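Local coordinates for protein BIFUNCTIONAL PROTEIN Proline utilization A (PutA) (Corynebacterium freiburgense, PDB 5UX5) that probably catalyses the two-step oxidation of proline to glutamate, using an FAD-dependent proline dehydrogenase domain and an NAD-dependent aldehyde dehydrogenase domain, at residues Ile229-Glu234 and Ile243-Glu248; Lys237-Thr242 and Ile262-Tyr267. All coordinates share one frame; numbering follows the deposited sequence.

Interaction 1: Ile229-Glu234 and Ile243-Glu248; sequences INLDME and IRLFEE. With FAD (flavin-adenine dinucleotide), chain E.
L231 meets L245 and F246 where a barrel strand packs against the helix that follows it. The contact is apolar and buried, with no hydrogen bond across it. Most of the touching is done by one methyl, L231 CD1. L231 CD1 lies 3.5 Å from L245 CD2. L231 CD1 is 4.1 Å from F246 CD1, and it comes to the phenyl ring at an oblique angle. The second methyl is further off, with L231 CD2 4.1 Å from L245 CD2. L231 reaches the helix with CG anti to its carbonyl carbon (chi1 -69°) and CD1 extended beyond. F246 CB also borders L231 CD1.

The next residues along the chain, D232 and M233, face the flavin. FAD N3 donates to M233 O at 2.9 Å in a nearly straight bond of 165°. D232 OD1 lies 3.7 Å from FAD O4, and N230 ND2 gives this carboxylate oxygen a weak hydrogen bond. R296 adds a long, weak ion pair to D232. On the outer side of the helix, R244 NE forms a salt bridge with E248 OE1 at 2.9 Å. R244 also pairs with D203, and E248 with K210, which ties this helix to helix 202-221.

The segments belong to the beta-alpha-beta unit 228-232, 239-251, 260-265 of the proline dehydrogenase barrel. Strand 228-232 runs parallel between strands 185-189 and 260-265. Helix 239-251 packs outside it, with helices 202-221 and 271-287 as neighbours.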
loop_
_atom_site.group_PDB
_atom_site.type_symbol
_atom_site.label_atom_id
_atom_site.label_comp_id
_atom_site.label_asym_id
_atom_site.label_seq_id
_atom_site.Cartn_x
_atom_site.Cartn_y
_atom_site.Cartn_z
ATOM N N ILE A 229 -3.951 -34.157 8.163
ATOM C CA ILE A 229 -3.379 -32.843 7.873
ATOM C C ILE A 229 -4.475 -31.948 7.314
ATOM O O ILE A 229 -5.143 -32.304 6.332
ATOM C CB ILE A 229 -2.204 -32.942 6.880
ATOM C CG1 ILE A 229 -1.048 -33.730 7.494
ATOM C CG2 ILE A 229 -1.762 -31.568 6.403
ATOM C CD1 ILE A 229 -0.086 -34.252 6.484
ATOM N N ASN A 230 -4.655 -30.787 7.935
ATOM C CA ASN A 230 -5.628 -29.810 7.477
ATOM C C ASN A 230 -4.921 -28.551 7.002
ATOM O O ASN A 230 -3.981 -28.070 7.647
ATOM C CB ASN A 230 -6.650 -29.463 8.551
ATOM C CG ASN A 230 -7.720 -28.562 8.017
ATOM O OD1 ASN A 230 -8.716 -29.011 7.456
ATOM N ND2 ASN A 230 -7.501 -27.274 8.155
ATOM N N LEU A 231 -5.345 -28.055 5.845
ATOM C CA LEU A 231 -4.843 -26.800 5.312
ATOM C C LEU A 231 -5.793 -25.698 5.766
ATOM O O LEU A 231 -6.966 -25.672 5.372
ATOM C CB LEU A 231 -4.715 -26.858 3.788
ATOM C CG LEU A 231 -3.651 -27.742 3.143
ATOM C CD1 LEU A 231 -3.717 -27.716 1.640
ATOM C CD2 LEU A 231 -2.275 -27.311 3.587
ATOM N N ASP A 232 -5.284 -24.790 6.597
ATOM C CA ASP A 232 -6.092 -23.678 7.083
ATOM C C ASP A 232 -6.125 -22.550 6.049
ATOM O O ASP A 232 -5.307 -22.490 5.118
ATOM C CB ASP A 232 -5.555 -23.128 8.410
ATOM C CG ASP A 232 -5.706 -24.097 9.563
ATOM O OD1 ASP A 232 -6.504 -25.044 9.444
ATOM O OD2 ASP A 232 -5.031 -23.903 10.597
ATOM N N MET A 233 -7.095 -21.656 6.223
ATOM C CA MET A 233 -7.240 -20.464 5.392
ATOM C C MET A 233 -7.573 -19.278 6.269
ATOM O O MET A 233 -8.461 -19.370 7.119
ATOM C CB MET A 233 -8.326 -20.632 4.338
ATOM C CG MET A 233 -7.902 -21.593 3.290
ATOM S SD MET A 233 -8.788 -21.345 1.795
ATOM C CE MET A 233 -9.054 -19.583 1.941
ATOM N N GLU A 234 -6.839 -18.185 6.081
ATOM C CA GLU A 234 -7.123 -16.946 6.787
ATOM C C GLU A 234 -7.617 -15.856 5.836
ATOM O O GLU A 234 -8.733 -15.356 5.993
ATOM C CB GLU A 234 -5.872 -16.501 7.563
ATOM N N ILE A 243 -6.810 -24.295 -2.410
ATOM C CA ILE A 243 -7.637 -25.319 -3.045
ATOM C C ILE A 243 -6.841 -26.027 -4.125
ATOM O O ILE A 243 -6.945 -27.252 -4.300
ATOM C CB ILE A 243 -8.913 -24.708 -3.643
ATOM C CG1 ILE A 243 -9.873 -24.243 -2.574
ATOM C CG2 ILE A 243 -9.585 -25.696 -4.575
ATOM C CD1 ILE A 243 -10.861 -23.283 -3.144
ATOM N N ARG A 244 -6.067 -25.260 -4.897
ATOM C CA ARG A 244 -5.265 -25.864 -5.951
ATOM C C ARG A 244 -4.158 -26.727 -5.359
ATOM O O ARG A 244 -3.849 -27.811 -5.872
ATOM C CB ARG A 244 -4.684 -24.789 -6.850
ATOM C CG ARG A 244 -3.910 -25.342 -7.969
ATOM C CD ARG A 244 -3.506 -24.272 -8.894
ATOM N NE ARG A 244 -2.431 -24.729 -9.763
ATOM C CZ ARG A 244 -1.851 -23.969 -10.678
ATOM N NH1 ARG A 244 -2.248 -22.707 -10.834
ATOM N NH2 ARG A 244 -0.881 -24.465 -11.424
ATOM N N LEU A 245 -3.534 -26.250 -4.291
ATOM C CA LEU A 245 -2.543 -27.061 -3.607
ATOM C C LEU A 245 -3.158 -28.374 -3.145
ATOM O O LEU A 245 -2.628 -29.451 -3.424
ATOM C CB LEU A 245 -1.971 -26.260 -2.435
ATOM C CG LEU A 245 -1.404 -27.005 -1.244
ATOM C CD1 LEU A 245 -0.141 -27.723 -1.680
ATOM C CD2 LEU A 245 -1.158 -26.003 -0.124
ATOM N N PHE A 246 -4.321 -28.290 -2.499
ATOM C CA PHE A 246 -5.024 -29.464 -1.987
ATOM C C PHE A 246 -5.317 -30.473 -3.091
ATOM O O PHE A 246 -4.999 -31.656 -2.955
ATOM C CB PHE A 246 -6.306 -28.992 -1.323
ATOM C CG PHE A 246 -7.048 -30.028 -0.531
ATOM C CD1 PHE A 246 -6.512 -30.562 0.621
ATOM C CD2 PHE A 246 -8.363 -30.366 -0.874
ATOM C CE1 PHE A 246 -7.251 -31.489 1.391
ATOM C CE2 PHE A 246 -9.100 -31.270 -0.119
ATOM C CZ PHE A 246 -8.544 -31.832 1.013
ATOM N N GLU A 247 -5.893 -30.022 -4.212
ATOM C CA GLU A 247 -6.370 -30.963 -5.226
ATOM C C GLU A 247 -5.235 -31.554 -6.044
ATOM O O GLU A 247 -5.249 -32.747 -6.363
ATOM C CB GLU A 247 -7.388 -30.283 -6.134
ATOM C CG GLU A 247 -8.641 -29.954 -5.372
ATOM C CD GLU A 247 -9.739 -29.292 -6.190
ATOM O OE1 GLU A 247 -10.650 -28.760 -5.544
ATOM O OE2 GLU A 247 -9.694 -29.250 -7.437
ATOM N N GLU A 248 -4.234 -30.761 -6.378
ATOM C CA GLU A 248 -3.119 -31.340 -7.103
ATOM C C GLU A 248 -2.385 -32.367 -6.233
ATOM O O GLU A 248 -2.152 -33.508 -6.660
ATOM C CB GLU A 248 -2.192 -30.226 -7.577
ATOM C CG GLU A 248 -2.764 -29.421 -8.721
ATOM C CD GLU A 248 -1.757 -28.435 -9.279
ATOM O OE1 GLU A 248 -2.142 -27.573 -10.118
ATOM O OE2 GLU A 248 -0.576 -28.529 -8.861
HETATM P PA FAD E . -20.988 -16.761 15.802
HETATM O O1A FAD E . -21.258 -15.591 16.809
HETATM O O2A FAD E . -22.113 -17.527 15.284
HETATM O O5B FAD E . -20.324 -16.435 14.517
HETATM C C5B FAD E . -19.424 -15.344 14.450
HETATM C C4B FAD E . -18.957 -15.193 13.015
HETATM O O4B FAD E . -19.904 -14.507 12.249
HETATM C C3B FAD E . -17.689 -14.410 12.885
HETATM O O3B FAD E . -16.520 -15.110 13.130
HETATM C C2B FAD E . -17.766 -13.920 11.484
HETATM O O2B FAD E . -17.188 -14.810 10.601
HETATM C C1B FAD E . -19.240 -13.721 11.285
HETATM N N9A FAD E . -19.648 -12.330 11.418
HETATM C C8A FAD E . -19.899 -11.651 12.602
HETATM N N7A FAD E . -20.230 -10.374 12.330
HETATM C C5A FAD E . -20.233 -10.142 10.958
HETATM C C6A FAD E . -20.513 -9.033 10.137
HETATM N N6A FAD E . -20.886 -7.726 10.650
HETATM N N1A FAD E . -20.420 -9.176 8.805
HETATM C C2A FAD E . -20.051 -10.376 8.256
HETATM N N3A FAD E . -19.772 -11.473 9.029
HETATM C C4A FAD E . -19.852 -11.394 10.362
HETATM N N1 FAD E . -11.486 -19.227 11.146
HETATM C C2 FAD E . -10.813 -19.101 9.877
HETATM O O2 FAD E . -10.984 -17.943 9.156
HETATM N N3 FAD E . -9.957 -20.121 9.441
HETATM C C4 FAD E . -9.770 -21.287 10.185
HETATM O O4 FAD E . -8.930 -22.287 9.725
HETATM C C4X FAD E . -10.584 -21.504 11.424
HETATM N N5 FAD E . -10.577 -22.708 12.120
HETATM C C5X FAD E . -11.389 -22.891 13.247
HETATM C C6 FAD E . -11.384 -24.105 13.960
HETATM C C7 FAD E . -12.198 -24.248 15.077
HETATM C C7M FAD E . -12.208 -25.526 15.863
HETATM C C8 FAD E . -13.023 -23.230 15.486
HETATM C C8M FAD E . -13.898 -23.392 16.686
HETATM C C9 FAD E . -13.033 -22.031 14.789
HETATM C C9A FAD E . -12.223 -21.867 13.680
HETATM N N10 FAD E . -12.275 -20.626 12.982
HETATM C C10 FAD E . -11.459 -20.426 11.848
HETATM C "C1'" FAD E . -13.130 -19.535 13.484
HETATM C "C2'" FAD E . -14.475 -19.362 12.831
HETATM O "O2'" FAD E . -14.281 -18.928 11.533
HETATM C "C3'" FAD E . -15.274 -18.355 13.686
HETATM O "O3'" FAD E . -14.619 -17.147 13.639
HETATM C "C4'" FAD E . -15.510 -18.691 15.163
HETATM O "O4'" FAD E . -15.488 -20.046 15.431
HETATM C "C5'" FAD E . -16.762 -18.010 15.762
HETATM O "O5'" FAD E . -17.954 -18.106 14.991
HETATM P P FAD E . -19.269 -18.939 15.441
HETATM O O1P FAD E . -19.900 -19.939 14.400
HETATM O O2P FAD E . -18.732 -19.492 16.817
HETATM O O3P FAD E . -20.218 -17.930 16.283
#

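Interaction 2: Lys237-Thr242 and Ile262-Tyr267. With FAD (flavin-adenine dinucleotide), chain E.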
loop_
_atom_site.group_PDB
_atom_site.type_symbol
_atom_site.label_atom_id
_atom_site.label_comp_id
_atom_site.label_asym_id
_atom_site.label_seq_id
_atom_site.Cartn_x
_atom_site.Cartn_y
_atom_site.Cartn_z
ATOM N N LYS A 237 -6.706 -14.057 -0.297
ATOM C CA LYS A 237 -5.636 -14.387 -1.240
ATOM C C LYS A 237 -5.170 -15.846 -1.093
ATOM O O LYS A 237 -4.518 -16.393 -1.997
ATOM C CB LYS A 237 -4.467 -13.405 -1.051
ATOM C CG LYS A 237 -3.701 -13.581 0.290
ATOM C CD LYS A 237 -2.468 -12.639 0.439
ATOM C CE LYS A 237 -1.242 -13.367 1.036
ATOM N NZ LYS A 237 -1.267 -13.454 2.521
ATOM N N ASP A 238 -5.457 -16.468 0.046
ATOM C CA ASP A 238 -5.146 -17.871 0.261
ATOM C C ASP A 238 -6.073 -18.814 -0.491
ATOM O O ASP A 238 -5.753 -20.004 -0.605
ATOM C CB ASP A 238 -5.246 -18.203 1.759
ATOM C CG ASP A 238 -4.275 -17.395 2.594
ATOM O OD1 ASP A 238 -3.326 -16.831 1.975
ATOM O OD2 ASP A 238 -4.464 -17.333 3.849
ATOM N N LEU A 239 -7.181 -18.308 -1.029
ATOM C CA LEU A 239 -8.304 -19.170 -1.368
ATOM C C LEU A 239 -7.985 -20.110 -2.526
ATOM O O LEU A 239 -8.112 -21.336 -2.400
ATOM C CB LEU A 239 -9.531 -18.335 -1.683
ATOM C CG LEU A 239 -10.681 -19.280 -2.041
ATOM C CD1 LEU A 239 -11.143 -20.079 -0.819
ATOM C CD2 LEU A 239 -11.781 -18.497 -2.676
ATOM N N HIS A 240 -7.648 -19.557 -3.688
ATOM C CA HIS A 240 -7.483 -20.430 -4.843
ATOM C C HIS A 240 -6.171 -21.218 -4.803
ATOM O O HIS A 240 -6.135 -22.378 -5.241
ATOM C CB HIS A 240 -7.644 -19.630 -6.124
ATOM C CG HIS A 240 -9.028 -19.112 -6.301
ATOM N ND1 HIS A 240 -9.359 -17.787 -6.126
ATOM C CD2 HIS A 240 -10.190 -19.755 -6.568
ATOM C CE1 HIS A 240 -10.657 -17.625 -6.316
ATOM N NE2 HIS A 240 -11.186 -18.805 -6.580
ATOM N N VAL A 241 -5.087 -20.624 -4.294
ATOM C CA VAL A 241 -3.821 -21.340 -4.246
ATOM C C VAL A 241 -3.928 -22.543 -3.322
ATOM O O VAL A 241 -3.321 -23.591 -3.578
ATOM C CB VAL A 241 -2.676 -20.417 -3.811
ATOM C CG1 VAL A 241 -2.917 -19.954 -2.414
ATOM C CG2 VAL A 241 -1.350 -21.178 -3.858
ATOM N N THR A 242 -4.671 -22.400 -2.214
ATOM C CA THR A 242 -4.785 -23.502 -1.261
ATOM C C THR A 242 -5.661 -24.627 -1.807
ATOM O O THR A 242 -5.309 -25.803 -1.675
ATOM C CB THR A 242 -5.331 -23.009 0.074
ATOM O OG1 THR A 242 -4.520 -21.930 0.562
ATOM C CG2 THR A 242 -5.310 -24.140 1.075
ATOM N N ILE A 262 -9.336 -29.504 4.316
ATOM C CA ILE A 262 -9.175 -28.112 3.925
ATOM C C ILE A 262 -10.345 -27.341 4.509
ATOM O O ILE A 262 -11.443 -27.884 4.672
ATOM C CB ILE A 262 -9.107 -27.953 2.387
ATOM C CG1 ILE A 262 -8.914 -26.486 1.997
ATOM C CG2 ILE A 262 -10.368 -28.457 1.735
ATOM C CD1 ILE A 262 -8.742 -26.308 0.519
ATOM N N VAL A 263 -10.106 -26.050 4.807
ATOM C CA VAL A 263 -11.088 -25.152 5.426
ATOM C C VAL A 263 -11.800 -24.344 4.349
ATOM O O VAL A 263 -11.176 -23.886 3.388
ATOM C CB VAL A 263 -10.406 -24.203 6.434
ATOM C CG1 VAL A 263 -11.338 -23.115 6.846
ATOM C CG2 VAL A 263 -9.966 -24.948 7.670
ATOM N N LEU A 264 -13.107 -24.174 4.494
ATOM C CA LEU A 264 -13.830 -23.135 3.763
ATOM C C LEU A 264 -14.448 -22.159 4.756
ATOM O O LEU A 264 -15.026 -22.571 5.769
ATOM C CB LEU A 264 -14.910 -23.705 2.840
ATOM C CG LEU A 264 -14.337 -24.439 1.627
ATOM C CD1 LEU A 264 -15.448 -24.949 0.665
ATOM C CD2 LEU A 264 -13.331 -23.555 0.920
ATOM N N GLN A 265 -14.292 -20.868 4.483
ATOM C CA GLN A 265 -14.884 -19.822 5.313
ATOM C C GLN A 265 -16.241 -19.453 4.718
ATOM O O GLN A 265 -16.310 -18.883 3.620
ATOM C CB GLN A 265 -13.980 -18.596 5.383
ATOM C CG GLN A 265 -12.526 -18.925 5.391
ATOM C CD GLN A 265 -11.627 -17.703 5.345
ATOM O OE1 GLN A 265 -11.269 -17.229 4.258
ATOM N NE2 GLN A 265 -11.177 -17.255 6.507
ATOM N N ALA A 266 -17.317 -19.756 5.455
ATOM C CA ALA A 266 -18.666 -19.472 4.976
ATOM C C ALA A 266 -18.963 -17.984 4.815
ATOM O O ALA A 266 -19.906 -17.654 4.092
ATOM C CB ALA A 266 -19.715 -20.050 5.929
ATOM N N TYR A 267 -18.192 -17.072 5.423
ATOM C CA TYR A 267 -18.522 -15.673 5.171
ATOM C C TYR A 267 -18.083 -15.216 3.784
ATOM O O TYR A 267 -18.398 -14.090 3.381
ATOM C CB TYR A 267 -17.976 -14.745 6.281
ATOM C CG TYR A 267 -16.466 -14.515 6.392
ATOM C CD1 TYR A 267 -15.572 -14.978 5.426
ATOM C CD2 TYR A 267 -15.939 -13.829 7.488
ATOM C CE1 TYR A 267 -14.215 -14.743 5.532
ATOM C CE2 TYR A 267 -14.572 -13.603 7.605
ATOM C CZ TYR A 267 -13.712 -14.063 6.627
ATOM O OH TYR A 267 -12.348 -13.839 6.725
HETATM P PA FAD E . -20.988 -16.761 15.802
HETATM O O1A FAD E . -21.258 -15.591 16.809
HETATM O O2A FAD E . -22.113 -17.527 15.284
HETATM O O5B FAD E . -20.324 -16.435 14.517
HETATM C C5B FAD E . -19.424 -15.344 14.450
HETATM C C4B FAD E . -18.957 -15.193 13.015
HETATM O O4B FAD E . -19.904 -14.507 12.249
HETATM C C3B FAD E . -17.689 -14.410 12.885
HETATM O O3B FAD E . -16.520 -15.110 13.130
HETATM C C2B FAD E . -17.766 -13.920 11.484
HETATM O O2B FAD E . -17.188 -14.810 10.601
HETATM C C1B FAD E . -19.240 -13.721 11.285
HETATM N N9A FAD E . -19.648 -12.330 11.418
HETATM C C8A FAD E . -19.899 -11.651 12.602
HETATM N N7A FAD E . -20.230 -10.374 12.330
HETATM C C5A FAD E . -20.233 -10.142 10.958
HETATM C C6A FAD E . -20.513 -9.033 10.137
HETATM N N6A FAD E . -20.886 -7.726 10.650
HETATM N N1A FAD E . -20.420 -9.176 8.805
HETATM C C2A FAD E . -20.051 -10.376 8.256
HETATM N N3A FAD E . -19.772 -11.473 9.029
HETATM C C4A FAD E . -19.852 -11.394 10.362
HETATM N N1 FAD E . -11.486 -19.227 11.146
HETATM C C2 FAD E . -10.813 -19.101 9.877
HETATM O O2 FAD E . -10.984 -17.943 9.156
HETATM N N3 FAD E . -9.957 -20.121 9.441
HETATM C C4 FAD E . -9.770 -21.287 10.185
HETATM O O4 FAD E . -8.930 -22.287 9.725
HETATM C C4X FAD E . -10.584 -21.504 11.424
HETATM N N5 FAD E . -10.577 -22.708 12.120
HETATM C C5X FAD E . -11.389 -22.891 13.247
HETATM C C6 FAD E . -11.384 -24.105 13.960
HETATM C C7 FAD E . -12.198 -24.248 15.077
HETATM C C7M FAD E . -12.208 -25.526 15.863
HETATM C C8 FAD E . -13.023 -23.230 15.486
HETATM C C8M FAD E . -13.898 -23.392 16.686
HETATM C C9 FAD E . -13.033 -22.031 14.789
HETATM C C9A FAD E . -12.223 -21.867 13.680
HETATM N N10 FAD E . -12.275 -20.626 12.982
HETATM C C10 FAD E . -11.459 -20.426 11.848
HETATM C "C1'" FAD E . -13.130 -19.535 13.484
HETATM C "C2'" FAD E . -14.475 -19.362 12.831
HETATM O "O2'" FAD E . -14.281 -18.928 11.533
HETATM C "C3'" FAD E . -15.274 -18.355 13.686
HETATM O "O3'" FAD E . -14.619 -17.147 13.639
HETATM C "C4'" FAD E . -15.510 -18.691 15.163
HETATM O "O4'" FAD E . -15.488 -20.046 15.431
HETATM C "C5'" FAD E . -16.762 -18.010 15.762
HETATM O "O5'" FAD E . -17.954 -18.106 14.991
HETATM P P FAD E . -19.269 -18.939 15.441
HETATM O O1P FAD E . -19.900 -19.939 14.400
HETATM O O2P FAD E . -18.732 -19.492 16.817
HETATM O O3P FAD E . -20.218 -17.930 16.283
#
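T242 and I262 touch through methyl groups, T242 CG2 lying 4.1 Å from I262 CD1. The two side chains cross at a slant. I262 is fully extended, with CG1 anti to the backbone N (chi1 -179°) and CD1 carried out to the helix. T242 OG1 sits beside the backbone N, anti to the carbonyl carbon (chi1 -55°). This turns the hydroxyl back to its own helix and puts CG2 anti to the backbone N, facing I262. T242 OG1 donates to D238 O at 2.6 Å. D238 O also accepts T242 N at 3.1 Å, so two donors from one residue grip it. A looser apolar pair lies nearer the start of the helix, with L239 CD1 4.5 Å from L264 CD2.

Alternate side chains of the strand serve the cofactor. V263 CG2 is 3.5 Å from FAD O4. Q265 is stretched beyond CG, and its NE2 donates to FAD O2 at 2.7 Å with an N-H...O angle of 142°. Q265 NE2 also bonds to E234 O, which should help fix the amide. Y267 CD2 lies 3.5 Å from the ribose oxygen FAD O2B, beyond the strand end.

Strand 260-265 is hydrogen-bonded to strands 228-232 and 293-298 in the parallel barrel sheet. The N-terminal part of helix 239-251 lies outside it. T242 also touches L231 on strand 228-232 and A190 of helix 190-193.

How the interactions relate
Both contacts are buried, and both seat helix 239-251 on the barrel. Interaction 1 joins the middle of the helix to the strand before it, and interaction 2 joins its N-terminal part to the strand after it. Together they cover both halves of one beta-alpha-beta unit. Interaction 1 is the larger and centres on one leucine; interaction 2 is sparser and spread over two pairs. Across each interface the chemistry is apolar, while polar groups serve the flavin: a backbone carbonyl in 229-234, a side-chain amide in 262-267. The charged pairing of 243-248 reaches helix 202-221. A probable backbone hydrogen bond, L231 O to V263 N at 3.2 Å, joins the two strands.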